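PDB 1M7S: catalase from Pseudomonas syringae, which decomposes hydrogen peroxide into water and oxygen with a haem cofactor, protecting the cell from peroxide. Local coordinates for the interface of chains A and B. Coordinates in Å, arbitrary orientation; residue numbers count along the deposited sequence, not the author numbering. Chains: chain A/B, Catalase.

The interface of chains A and B. Residues chain A 330, 333-334, 337; chain B 35, 39, 43.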
loop_
_atom_site.group_PDB
_atom_site.type_symbol
_atom_site.label_atom_id
_atom_site.label_comp_id
_atom_site.label_asym_id
_atom_site.label_seq_id
_atom_site.Cartn_x
_atom_site.Cartn_y
_atom_site.Cartn_z
ATOM N N PHE A 330 13.306 16.037 -7.018
ATOM C CA PHE A 330 12.012 15.713 -6.470
ATOM C C PHE A 330 11.632 14.243 -6.739
ATOM O O PHE A 330 11.098 13.528 -5.838
ATOM C CB PHE A 330 10.914 16.637 -7.097
ATOM C CG PHE A 330 9.528 16.124 -6.677
ATOM C CD1 PHE A 330 9.097 16.308 -5.384
ATOM C CD2 PHE A 330 8.711 15.451 -7.570
ATOM C CE1 PHE A 330 7.857 15.829 -4.969
ATOM C CE2 PHE A 330 7.483 14.949 -7.167
ATOM C CZ PHE A 330 7.060 15.125 -5.860
ATOM N N ALA A 333 13.090 10.719 -4.869
ATOM C CA ALA A 333 12.675 10.561 -3.458
ATOM C C ALA A 333 11.189 10.280 -3.404
ATOM O O ALA A 333 10.739 9.458 -2.610
ATOM C CB ALA A 333 13.027 11.810 -2.638
ATOM N N ASP A 334 10.431 10.922 -4.307
ATOM C CA ASP A 334 8.989 10.701 -4.337
ATOM C C ASP A 334 8.604 9.281 -4.757
ATOM O O ASP A 334 7.796 8.647 -4.082
ATOM C CB ASP A 334 8.392 11.703 -5.324
ATOM C CG ASP A 334 6.888 11.598 -5.401
ATOM O OD1 ASP A 334 6.254 11.729 -4.323
ATOM O OD2 ASP A 334 6.446 11.348 -6.559
ATOM N N MET A 337 9.177 6.770 -1.972
ATOM C CA MET A 337 8.193 6.776 -0.879
ATOM C C MET A 337 7.117 5.751 -1.238
ATOM O O MET A 337 6.482 5.175 -0.346
ATOM C CB MET A 337 7.597 8.154 -0.707
ATOM C CG MET A 337 8.548 9.201 -0.087
ATOM S SD MET A 337 8.479 9.148 1.705
ATOM C CE MET A 337 9.980 9.953 2.202
ATOM N N LEU B 35 11.235 19.122 1.643
ATOM C CA LEU B 35 10.514 18.008 1.011
ATOM C C LEU B 35 10.580 16.704 1.792
ATOM O O LEU B 35 9.548 16.040 1.930
ATOM C CB LEU B 35 11.047 17.842 -0.415
ATOM C CG LEU B 35 10.460 18.715 -1.506
ATOM C CD1 LEU B 35 9.057 18.276 -1.918
ATOM C CD2 LEU B 35 10.434 20.187 -1.124
ATOM N N GLN B 39 7.383 14.898 3.264
ATOM C CA GLN B 39 6.971 13.568 2.758
ATOM C C GLN B 39 6.886 12.532 3.868
ATOM O O GLN B 39 5.993 11.654 3.761
ATOM C CB GLN B 39 7.826 13.052 1.606
ATOM C CG GLN B 39 7.632 13.967 0.377
ATOM C CD GLN B 39 8.018 13.311 -0.935
ATOM O OE1 GLN B 39 9.191 13.054 -1.205
ATOM N NE2 GLN B 39 6.991 12.991 -1.749
ATOM N N ARG B 43 3.127 10.630 5.567
ATOM C CA ARG B 43 2.937 9.188 5.506
ATOM C C ARG B 43 3.082 8.559 6.897
ATOM O O ARG B 43 3.264 7.354 7.066
ATOM C CB ARG B 43 4.034 8.576 4.592
ATOM C CG ARG B 43 3.832 9.040 3.148
ATOM C CD ARG B 43 4.937 8.606 2.164
ATOM N NE ARG B 43 4.443 8.971 0.800
ATOM C CZ ARG B 43 4.354 10.232 0.395
ATOM N NH1 ARG B 43 4.802 11.242 1.169
ATOM N NH2 ARG B 43 3.791 10.486 -0.793
HETATM O O HOH W 1 10.701 14.339 -3.130
#
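B:Gln39 reaches from helix 32-41 of chain B to A:Asp334 on helix 323-339 of chain A. The chain A helix also carries A:Tyr332, the proximal tyrosine that binds the haem iron in catalases. Two helices thus pack together at a subunit interface of the catalase tetramer. The interface is two-fold symmetric, and each contact recurs with the chains exchanged.

The polar contact lies at the tip of B:Gln39. Its amide nitrogen NE2 donates to the carboxylate oxygen OD1 of A:Asp334 at 3.0 Å. OD1 accepts with its anti lone pair, the one turned away from OD2. The carboxylate and amide planes lie 18° apart, and the acceptor sits in the amide plane. CG of A:Asp334 is anti to its backbone N (chi1 -178°), which brings the carboxylate over to the amide. The other end of the amide is used as well. A water molecule lies 2.8 Å from OE1 of B:Gln39 and 2.9 Å from the carbonyl O of A:Phe330. The amide is therefore held at both ends, which should fix its rotation.

Apolar packing flanks this bond. A:Met337 bends at chi2 (-87°) and lays its thioether against chain B. Its SD is 3.6 Å from CD of B:Arg43, and its CE is 3.8 Å from CB of B:Gln39. On the other flank, CD1 of A:Phe330 meets CD1 of B:Leu35 at 4.0 Å, with the side chains at about a right angle. CB of A:Asp334 lies over one face of that phenyl ring, near its rim.

B:Arg43 is steadied within its own chain. NH1 donates to the backbone O of B:Gln39 at 2.9 Å, almost in the guanidinium plane. CG of A:Met337 lies above one guanidinium face, near the rim. The guanidinium does not touch the carboxylate of A:Asp334, but its nearby positive charge may help to stabilise the ionised acid.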